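Local coordinates for protein probable glutathione reductase (Sinorhizobium meliloti, PDB 4DNA) that probably catalyses the NADPH-dependent reduction of glutathione disulfide to glutathione, working as an FAD-containing homodimer with a redox-active disulfide, at residues G17-S20 with G21-A25; G40-C43 with V44-C48; E96-Y99 with R100-L103; A317-E320 with A321-F324. All coordinates share one frame; numbering follows the deposited sequence.

Interaction 1: residues G17-S20 with G21-A25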
loop_
_atom_site.group_PDB
_atom_site.type_symbol
_atom_site.label_atom_id
_atom_site.label_comp_id
_atom_site.label_asym_id
_atom_site.label_seq_id
_atom_site.Cartn_x
_atom_site.Cartn_y
_atom_site.Cartn_z
ATOM N N GLY A 17 22.863 2.524 -18.250
ATOM C CA GLY A 17 24.054 3.255 -18.621
ATOM C C GLY A 17 24.416 4.335 -17.635
ATOM O O GLY A 17 25.588 4.498 -17.291
ATOM N N VAL A 18 23.407 5.071 -17.182
ATOM C CA VAL A 18 23.630 6.185 -16.275
ATOM C C VAL A 18 24.173 5.684 -14.946
ATOM O O VAL A 18 25.159 6.216 -14.429
ATOM C CB VAL A 18 22.356 7.031 -16.073
ATOM C CG1 VAL A 18 22.490 7.948 -14.865
ATOM C CG2 VAL A 18 22.059 7.836 -17.329
ATOM N N ARG A 19 23.541 4.647 -14.411
ATOM C CA ARG A 19 24.042 4.027 -13.203
ATOM C C ARG A 19 25.506 3.663 -13.410
ATOM O O ARG A 19 26.374 4.100 -12.644
ATOM C CB ARG A 19 23.218 2.796 -12.834
ATOM C CG ARG A 19 23.615 2.147 -11.507
ATOM C CD ARG A 19 23.556 3.101 -10.312
ATOM N NE ARG A 19 22.424 4.035 -10.378
ATOM C CZ ARG A 19 21.347 4.006 -9.591
ATOM N NH1 ARG A 19 21.220 3.090 -8.640
ATOM N NH2 ARG A 19 20.392 4.915 -9.758
ATOM N N SER A 20 25.765 2.912 -14.480
ATOM C CA SER A 20 27.096 2.452 -14.811
ATOM C C SER A 20 28.105 3.581 -14.825
ATOM O O SER A 20 29.075 3.551 -14.079
ATOM C CB SER A 20 27.087 1.719 -16.146
ATOM O OG SER A 20 26.374 0.499 -16.030
ATOM N N GLY A 21 27.854 4.586 -15.657
ATOM C CA GLY A 21 28.760 5.725 -15.802
ATOM C C GLY A 21 28.981 6.454 -14.489
ATOM O O GLY A 21 30.120 6.589 -14.033
ATOM N N ARG A 22 27.885 6.902 -13.874
ATOM C CA ARG A 22 27.947 7.651 -12.628
ATOM C C ARG A 22 28.733 6.861 -11.613
ATOM O O ARG A 22 29.682 7.383 -11.048
ATOM C CB ARG A 22 26.548 7.973 -12.092
ATOM C CG ARG A 22 26.503 9.104 -11.069
ATOM C CD ARG A 22 25.119 9.259 -10.439
ATOM N NE ARG A 22 24.874 8.237 -9.425
ATOM C CZ ARG A 22 23.962 7.272 -9.521
ATOM N NH1 ARG A 22 23.158 7.200 -10.588
ATOM N NH2 ARG A 22 23.839 6.384 -8.533
ATOM N N LEU A 23 28.375 5.598 -11.398
ATOM C CA LEU A 23 29.090 4.808 -10.403
ATOM C C LEU A 23 30.584 4.784 -10.691
ATOM O O LEU A 23 31.385 5.151 -9.831
ATOM C CB LEU A 23 28.549 3.379 -10.297
ATOM C CG LEU A 23 27.305 3.100 -9.442
ATOM C CD1 LEU A 23 27.078 1.601 -9.353
ATOM C CD2 LEU A 23 27.420 3.703 -8.055
ATOM N N ALA A 24 30.946 4.394 -11.913
ATOM C CA ALA A 24 32.347 4.218 -12.314
ATOM C C ALA A 24 33.174 5.502 -12.257
ATOM O O ALA A 24 34.341 5.474 -11.857
ATOM C CB ALA A 24 32.427 3.603 -13.700
ATOM N N ALA A 25 32.569 6.616 -12.672
ATOM C CA ALA A 25 33.226 7.921 -12.621
ATOM C C ALA A 25 33.516 8.299 -11.177
ATOM O O ALA A 25 34.609 8.775 -10.858
ATOM C CB ALA A 25 32.361 8.980 -13.285
HETATM O O HOH W 1 21.179 6.240 -12.426
#

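Interaction 2: residues G40-C43 with V44-C48. With FAD (flavin-adenine dinucleotide), chain C.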
loop_
_atom_site.group_PDB
_atom_site.type_symbol
_atom_site.label_atom_id
_atom_site.label_comp_id
_atom_site.label_asym_id
_atom_site.label_seq_id
_atom_site.Cartn_x
_atom_site.Cartn_y
_atom_site.Cartn_z
ATOM N N GLY A 40 18.379 9.756 -19.285
ATOM C CA GLY A 40 17.363 9.225 -18.370
ATOM C C GLY A 40 16.694 8.001 -18.967
ATOM O O GLY A 40 16.154 7.174 -18.234
ATOM N N GLY A 41 16.721 7.899 -20.299
ATOM C CA GLY A 41 16.291 6.697 -21.015
ATOM C C GLY A 41 14.792 6.483 -21.035
ATOM O O GLY A 41 14.034 7.344 -20.585
ATOM N N THR A 42 14.358 5.333 -21.545
ATOM C CA THR A 42 12.923 5.019 -21.637
ATOM C C THR A 42 12.148 5.273 -20.338
ATOM O O THR A 42 11.135 5.961 -20.351
ATOM C CB THR A 42 12.656 3.566 -22.112
ATOM O OG1 THR A 42 13.414 3.294 -23.295
ATOM C CG2 THR A 42 11.200 3.382 -22.425
ATOM N N CYS A 43 12.622 4.725 -19.226
ATOM C CA CYS A 43 11.837 4.770 -18.003
ATOM C C CYS A 43 11.421 6.194 -17.687
ATOM O O CYS A 43 10.228 6.470 -17.473
ATOM C CB CYS A 43 12.602 4.180 -16.814
ATOM S SG CYS A 43 11.595 4.032 -15.310
ATOM N N VAL A 44 12.416 7.085 -17.668
ATOM C CA VAL A 44 12.212 8.486 -17.343
ATOM C C VAL A 44 11.366 9.163 -18.415
ATOM O O VAL A 44 10.364 9.811 -18.112
ATOM C CB VAL A 44 13.559 9.246 -17.190
ATOM C CG1 VAL A 44 13.334 10.754 -17.089
ATOM C CG2 VAL A 44 14.339 8.742 -15.983
ATOM N N ILE A 45 11.760 9.007 -19.669
ATOM C CA ILE A 45 11.207 9.851 -20.709
ATOM C C ILE A 45 9.875 9.378 -21.255
ATOM O O ILE A 45 8.966 10.181 -21.411
ATOM C CB ILE A 45 12.249 10.152 -21.799
ATOM C CG1 ILE A 45 13.052 11.370 -21.361
ATOM C CG2 ILE A 45 11.598 10.430 -23.148
ATOM C CD1 ILE A 45 14.532 11.149 -21.402
ATOM N N ARG A 46 9.747 8.080 -21.510
ATOM C CA ARG A 46 8.567 7.535 -22.172
ATOM C C ARG A 46 8.255 6.100 -21.712
ATOM O O ARG A 46 7.857 5.230 -22.511
ATOM C CB ARG A 46 8.718 7.650 -23.694
ATOM C CG ARG A 46 10.071 7.217 -24.228
ATOM C CD ARG A 46 10.348 7.736 -25.625
ATOM N NE ARG A 46 11.627 7.208 -26.093
ATOM C CZ ARG A 46 12.115 7.321 -27.329
ATOM N NH1 ARG A 46 11.441 7.961 -28.283
ATOM N NH2 ARG A 46 13.297 6.779 -27.609
ATOM N N GLY A 47 8.417 5.879 -20.407
ATOM C CA GLY A 47 8.153 4.597 -19.777
ATOM C C GLY A 47 7.583 4.794 -18.380
ATOM O O GLY A 47 6.627 5.566 -18.202
ATOM N N CYS A 48 8.183 4.114 -17.393
ATOM C CA CYS A 48 7.624 3.997 -16.049
ATOM C C CYS A 48 7.152 5.342 -15.514
ATOM O O CYS A 48 5.990 5.462 -15.130
ATOM C CB CYS A 48 8.616 3.356 -15.064
ATOM S SG CYS A 48 10.128 2.622 -15.758
HETATM P PA FAD C . 16.892 2.478 -21.799
HETATM O O1A FAD C . 16.005 1.831 -22.849
HETATM O O2A FAD C . 16.336 3.079 -20.526
HETATM O O5B FAD C . 17.771 3.624 -22.500
HETATM C C5B FAD C . 18.965 3.347 -23.244
HETATM C C4B FAD C . 19.305 4.637 -23.973
HETATM O O4B FAD C . 20.290 4.456 -24.989
HETATM C C3B FAD C . 18.065 5.186 -24.651
HETATM O O3B FAD C . 17.813 6.503 -24.139
HETATM C C2B FAD C . 18.397 5.163 -26.131
HETATM O O2B FAD C . 17.815 6.274 -26.815
HETATM C C1B FAD C . 19.918 5.210 -26.145
HETATM N N9A FAD C . 20.537 4.574 -27.331
HETATM C C8A FAD C . 20.021 3.527 -28.002
HETATM N N7A FAD C . 20.816 3.133 -29.025
HETATM C C5A FAD C . 21.880 3.944 -29.006
HETATM C C6A FAD C . 23.095 4.052 -29.828
HETATM N N6A FAD C . 23.244 3.185 -30.859
HETATM N N1A FAD C . 23.992 5.023 -29.510
HETATM C C2A FAD C . 23.778 5.868 -28.472
HETATM N N3A FAD C . 22.682 5.821 -27.679
HETATM C C4A FAD C . 21.708 4.894 -27.893
HETATM N N1 FAD C . 9.966 -0.871 -15.970
HETATM C C2 FAD C . 9.649 -0.953 -14.658
HETATM O O2 FAD C . 10.465 -1.473 -13.865
HETATM N N3 FAD C . 8.478 -0.492 -14.183
HETATM C C4 FAD C . 7.541 0.078 -14.967
HETATM O O4 FAD C . 6.466 0.504 -14.478
HETATM C C4X FAD C . 7.816 0.195 -16.421
HETATM N N5 FAD C . 6.933 0.757 -17.275
HETATM C C5X FAD C . 7.231 0.851 -18.599
HETATM C C6 FAD C . 6.318 1.431 -19.481
HETATM C C7 FAD C . 6.610 1.524 -20.846
HETATM C C7M FAD C . 5.592 2.162 -21.757
HETATM C C8 FAD C . 7.918 1.016 -21.370
HETATM C C8M FAD C . 8.295 1.101 -22.824
HETATM C C9 FAD C . 8.826 0.436 -20.494
HETATM C C9A FAD C . 8.533 0.333 -19.136
HETATM N N10 FAD C . 9.466 -0.254 -18.258
HETATM C C10 FAD C . 9.127 -0.333 -16.886
HETATM C "C1'" FAD C . 10.743 -0.769 -18.785
HETATM C "C2'" FAD C . 11.923 0.157 -18.533
HETATM O "O2'" FAD C . 11.635 1.454 -19.065
HETATM C "C3'" FAD C . 13.201 -0.424 -19.141
HETATM O "O3'" FAD C . 13.312 -1.788 -18.721
HETATM C "C4'" FAD C . 14.464 0.332 -18.725
HETATM O "O4'" FAD C . 14.434 1.653 -19.278
HETATM C "C5'" FAD C . 15.715 -0.384 -19.205
HETATM O "O5'" FAD C . 16.719 0.589 -19.482
HETATM P P FAD C . 18.052 0.287 -20.345
HETATM O O1P FAD C . 19.272 0.490 -19.465
HETATM O O2P FAD C . 17.883 -1.000 -21.117
HETATM O O3P FAD C . 18.098 1.481 -21.418
#

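Interaction 3: residues E96-Y99 with R100-L103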
loop_
_atom_site.group_PDB
_atom_site.type_symbol
_atom_site.label_atom_id
_atom_site.label_comp_id
_atom_site.label_asym_id
_atom_site.label_seq_id
_atom_site.Cartn_x
_atom_site.Cartn_y
_atom_site.Cartn_z
ATOM N N GLU A 96 15.400 14.544 -16.424
ATOM C CA GLU A 96 16.488 14.525 -17.417
ATOM C C GLU A 96 17.674 15.339 -16.918
ATOM O O GLU A 96 18.807 14.864 -16.964
ATOM C CB GLU A 96 16.030 15.063 -18.785
ATOM C CG GLU A 96 17.172 15.267 -19.789
ATOM C CD GLU A 96 16.726 15.667 -21.198
ATOM O OE1 GLU A 96 15.661 16.308 -21.377
ATOM O OE2 GLU A 96 17.474 15.345 -22.149
ATOM N N GLY A 97 17.394 16.545 -16.427
ATOM C CA GLY A 97 18.423 17.466 -15.984
ATOM C C GLY A 97 19.148 16.996 -14.745
ATOM O O GLY A 97 20.342 17.224 -14.594
ATOM N N LEU A 98 18.425 16.335 -13.851
ATOM C CA LEU A 98 19.025 15.811 -12.632
ATOM C C LEU A 98 19.991 14.683 -12.925
ATOM O O LEU A 98 21.020 14.577 -12.273
ATOM C CB LEU A 98 17.959 15.324 -11.657
ATOM C CG LEU A 98 17.148 16.368 -10.900
ATOM C CD1 LEU A 98 16.023 15.650 -10.178
ATOM C CD2 LEU A 98 18.018 17.147 -9.929
ATOM N N TYR A 99 19.657 13.841 -13.898
ATOM C CA TYR A 99 20.552 12.767 -14.302
ATOM C C TYR A 99 21.820 13.312 -14.939
ATOM O O TYR A 99 22.915 12.830 -14.645
ATOM C CB TYR A 99 19.860 11.823 -15.264
ATOM C CG TYR A 99 18.938 10.834 -14.605
ATOM C CD1 TYR A 99 17.720 11.239 -14.064
ATOM C CD2 TYR A 99 19.267 9.480 -14.542
ATOM C CE1 TYR A 99 16.859 10.329 -13.472
ATOM C CE2 TYR A 99 18.406 8.556 -13.957
ATOM C CZ TYR A 99 17.205 8.992 -13.427
ATOM O OH TYR A 99 16.345 8.099 -12.840
ATOM N N ARG A 100 21.657 14.305 -15.814
ATOM C CA ARG A 100 22.778 15.011 -16.421
ATOM C C ARG A 100 23.648 15.616 -15.327
ATOM O O ARG A 100 24.871 15.436 -15.333
ATOM C CB ARG A 100 22.301 16.116 -17.366
ATOM C CG ARG A 100 21.583 15.655 -18.628
ATOM C CD ARG A 100 21.369 16.815 -19.600
ATOM N NE ARG A 100 22.605 17.185 -20.311
ATOM C CZ ARG A 100 22.879 16.867 -21.577
ATOM N NH1 ARG A 100 24.024 17.245 -22.140
ATOM N NH2 ARG A 100 22.002 16.174 -22.290
ATOM N N LYS A 101 23.020 16.319 -14.381
ATOM C CA LYS A 101 23.755 16.926 -13.270
ATOM C C LYS A 101 24.490 15.860 -12.439
ATOM O O LYS A 101 25.643 16.069 -12.044
ATOM C CB LYS A 101 22.856 17.826 -12.403
ATOM C CG LYS A 101 23.563 18.428 -11.179
ATOM C CD LYS A 101 23.361 19.937 -10.964
ATOM C CE LYS A 101 21.896 20.381 -10.999
ATOM N NZ LYS A 101 20.966 19.499 -10.230
ATOM N N GLY A 102 23.839 14.721 -12.212
ATOM C CA GLY A 102 24.429 13.636 -11.440
ATOM C C GLY A 102 25.726 13.126 -12.038
ATOM O O GLY A 102 26.696 12.872 -11.316
ATOM N N LEU A 103 25.745 12.981 -13.360
ATOM C CA LEU A 103 26.900 12.422 -14.052
ATOM C C LEU A 103 28.078 13.365 -13.927
ATOM O O LEU A 103 29.147 12.969 -13.456
ATOM C CB LEU A 103 26.582 12.127 -15.518
ATOM C CG LEU A 103 25.787 10.829 -15.721
ATOM C CD1 LEU A 103 24.853 10.923 -16.915
ATOM C CD2 LEU A 103 26.695 9.616 -15.860
#

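Interaction 4: residues A317-E320 with A321-F324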
loop_
_atom_site.group_PDB
_atom_site.type_symbol
_atom_site.label_atom_id
_atom_site.label_comp_id
_atom_site.label_asym_id
_atom_site.label_seq_id
_atom_site.Cartn_x
_atom_site.Cartn_y
_atom_site.Cartn_z
ATOM N N ALA A 317 17.874 -3.526 -14.882
ATOM C CA ALA A 317 18.945 -2.756 -15.495
ATOM C C ALA A 317 19.870 -2.181 -14.446
ATOM O O ALA A 317 21.088 -2.297 -14.571
ATOM C CB ALA A 317 18.373 -1.642 -16.354
ATOM N N ILE A 318 19.287 -1.563 -13.419
ATOM C CA ILE A 318 20.059 -0.888 -12.378
ATOM C C ILE A 318 20.920 -1.882 -11.621
ATOM O O ILE A 318 22.096 -1.610 -11.361
ATOM C CB ILE A 318 19.162 -0.102 -11.396
ATOM C CG1 ILE A 318 18.659 1.182 -12.066
ATOM C CG2 ILE A 318 19.923 0.223 -10.114
ATOM C CD1 ILE A 318 17.422 1.784 -11.437
ATOM N N HIS A 319 20.334 -3.030 -11.291
ATOM C CA HIS A 319 21.020 -4.038 -10.508
ATOM C C HIS A 319 22.150 -4.637 -11.289
ATOM O O HIS A 319 23.269 -4.780 -10.770
ATOM C CB HIS A 319 20.044 -5.106 -10.033
ATOM C CG HIS A 319 20.660 -6.127 -9.106
ATOM N ND1 HIS A 319 21.376 -5.780 -8.014
ATOM C CD2 HIS A 319 20.633 -7.516 -9.135
ATOM C CE1 HIS A 319 21.796 -6.890 -7.384
ATOM N NE2 HIS A 319 21.335 -7.954 -8.069
ATOM N N GLU A 320 21.867 -4.978 -12.549
ATOM C CA GLU A 320 22.884 -5.447 -13.495
ATOM C C GLU A 320 24.110 -4.530 -13.546
ATOM O O GLU A 320 25.242 -5.012 -13.631
ATOM C CB GLU A 320 22.294 -5.570 -14.894
ATOM C CG GLU A 320 21.339 -6.735 -15.080
ATOM C CD GLU A 320 20.637 -6.701 -16.429
ATOM O OE1 GLU A 320 20.834 -5.713 -17.175
ATOM O OE2 GLU A 320 19.890 -7.659 -16.749
ATOM N N ALA A 321 23.863 -3.223 -13.486
ATOM C CA ALA A 321 24.894 -2.210 -13.598
ATOM C C ALA A 321 25.776 -2.105 -12.360
ATOM O O ALA A 321 26.965 -1.790 -12.452
ATOM C CB ALA A 321 24.264 -0.865 -13.910
HETATM N N MSE A 322 25.180 -2.361 -11.203
HETATM C CA MSE A 322 25.917 -2.380 -9.952
HETATM C C MSE A 322 26.728 -3.630 -9.926
HETATM O O MSE A 322 27.921 -3.591 -9.661
HETATM C CB MSE A 322 24.984 -2.368 -8.764
HETATM C CG MSE A 322 24.194 -1.069 -8.749
HETATM SE SE MSE A 322 23.212 -0.936 -7.040
HETATM C CE MSE A 322 22.100 -2.587 -7.126
ATOM N N CYS A 323 26.099 -4.756 -10.219
ATOM C CA CYS A 323 26.845 -5.999 -10.344
ATOM C C CYS A 323 28.007 -5.891 -11.316
ATOM O O CYS A 323 29.053 -6.493 -11.089
ATOM C CB CYS A 323 25.925 -7.161 -10.689
ATOM S SG CYS A 323 24.972 -7.609 -9.233
ATOM N N PHE A 324 27.835 -5.107 -12.377
ATOM C CA PHE A 324 28.939 -4.831 -13.279
ATOM C C PHE A 324 30.080 -4.053 -12.587
ATOM O O PHE A 324 31.230 -4.488 -12.625
ATOM C CB PHE A 324 28.489 -4.095 -14.546
ATOM C CG PHE A 324 29.608 -3.344 -15.212
ATOM C CD1 PHE A 324 30.623 -4.022 -15.869
ATOM C CD2 PHE A 324 29.684 -1.957 -15.121
ATOM C CE1 PHE A 324 31.672 -3.335 -16.448
ATOM C CE2 PHE A 324 30.738 -1.263 -15.702
ATOM C CZ PHE A 324 31.730 -1.954 -16.368
#

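Interaction 1: residues G17-S20 with G21-A25
Gly17 and Gly21 open a series of four backbone bonds in helix 15-25: the carbonyls of Gly17, Val18, Arg19 and Ser20 each accept the amide four residues on. Gly21 N lies 2.8 Å from Gly17 O, and Ala24 N 3.0 Å from Ser20 O. Ser20 OG turns back to bond Gly16 O. The longer side chains meet through Arg19 and Arg22, which run side by side in the same direction with their guanidinium planes 70° apart. Arg22 NH2 stands over one face of the Arg19 group, near its rim, while Arg22 NH1 is 3.3 Å from Arg19 NE. These are like charges, bridged by water 1, which accepts from Arg19 NH2 at 3.1 Å and weakly from Arg22 NH1. The bend at chi2 (57°) of Arg19 brings its CD to 3.8 Å from Leu23 CG. With an alanine in place of Arg19, Leu23 would probably lose this methylene neighbour and the water one of its donors. Gly17 fits the last glycine of a GxGxxG pattern, consistent with a Rossmann-type FAD-binding fold. Helix 15-25 connects strands 6-11 and 31-35, Ala24 and Ala25 resting on Val31, and touches helices 81-106 and 314-329.

Interaction 2: residues G40-C43 with V44-C48
Cys43 of helix 41-46 and Cys48, five residues on, are joined by the redox-active disulfide, SG to SG 2.1 Å. With SG trans to the amide nitrogen of Cys43 (chi1 -173°), the sulfur extends to meet the second cysteine. Backbone hydrogen bonds wind the chain leading into and through the disulfide loop: Ile45 N reaches Gly41 O at 3.0 Å and Arg46 N reaches Thr42 O at 2.8 Å, while the bond from Gly47 N to Cys43 O is weak. Val44 packs back on the preceding turn, its CG2 3.3 Å from the carbonyl oxygen of Gly40. Polar contacts with FAD centre on Thr42: its OG1 donates to O1A of the pyrophosphate at 3.0 Å, and its amide bonds weakly to O2A. A valine in its place would probably leave O1A without this hydroxyl donor and the pyrophosphate less firmly held. Cys48 SG lies 3.3 Å from FAD C10. The disulfide thus lies between the flavin and the second subunit, where Cys43 packs on His439, the predicted proton acceptor, and Cys48 on Pro440, consistent with electrons passing from flavin to disulfide and on to glutathione disulfide, as in related pyridine nucleotide-disulfide oxidoreductases.

Interaction 3: residues E96-Y99 with R100-L103
Glu96 O accepts Arg100 N at 3.1 Å, the first of four successive i to i+4 bonds in helix 81-106 that end with Leu103 N on Tyr99 O. Side-chain carbons lie mainly against carbonyl oxygens of the turn before. Arg100 CG passes 3.3 Å from Glu96 O, with CG anti to the carbonyl carbon of Arg100 (chi1 -67°), and the chain then bends at chi3 and its guanidinium leads off from the earlier turn. Although Glu96 and Arg100 bear opposite charges, their nearest charged atoms, Glu96 OE2 and Arg100 NH2, stand 4.6 Å apart without contact, and each side chain has a salt bridge elsewhere: Glu96 OE1 with Arg38, Arg100 NH2 with Asp112. In the Rossmann-type FAD-binding fold, helix 81-106 leads into strand 109-112, an edge strand, within this chain, of the five-stranded parallel sheet, and the Asp112 bridge ties the helix to this strand. Leu103 and Arg100 also lie on Ile110 of the same strand. Within the helix, Leu103 CD1 approaches Tyr99 O to 3.5 Å. The more exposed face carries Leu98 and Lys101. Bends at chi3 (51°) and chi4 (44°) curl the lysine chain so that its NZ comes 3.8 Å from Leu98 CD2, an ammonium group beside a methyl at the protein surface.

Interaction 4: residues A317-E320 with A321-F324
His319 lies with one face of its imidazole under Cys323 SG, a sulfur-aromatic contact one helical turn apart: the sulfur stands 4.0 Å from the ring centroid, 23° off the normal and displaced toward the rim over CE1 and NE2. Both residues belong to helix 314-329 of the Rossmann-type FAD-binding fold, and Ala317, at the start of this run, touches the cofactor. The ring edge has a different neighbour. Met322, present as selenomethionine, crosses His319 at about a right angle and brings its methyl, CE, into the ring plane, 3.4 Å from His319 ND1. The bend at chi3 (-59°) folds that methyl back toward the helix, where it also comes 3.8 Å from His319 CA. The same two side chains look to the dimer partner, His319 packing on Met436 and Met322 on Tyr450 of the second subunit. The carboxylate of Glu320 forms a salt bridge with Arg310 and accepts the amide of Gly305. Phe324 turns away to meet the ring of Tyr302 edge to face. Along the backbone Phe324 N bonds to Glu320 O, and Ala321 N is shared between Ala317 O and, weakly, Ile318 O. The straightest bond of the set runs from Cys323 N to His319 O, 2.9 Å long with an N-H...O angle of 175°.

In the fold
Interaction 1 is flanked by two of the others. Toward interaction 3, Val18 CG1 lies 3.6 Å from Tyr99 CD2; toward interaction 4, Ser20 OG is 3.3 Å from Ala321 CB and Arg19 NH1 is 3.5 Å from Ile318 CG2. Tyr99 also reaches interaction 2, its OH standing 3.8 Å from Val44 CG2, and so connects helix 15-25 with the disulfide segment. Interactions 1 and 2 do not touch, their centres being about 17 Å apart. Interaction 2 meets both pyrophosphate and flavin and Ala317 of interaction 4 touches FAD, whereas Gly17 of interaction 1 lies about 6 Å from it, next to Gly16, which bonds the cofactor. Interactions 2 and 4 each touch the second subunit.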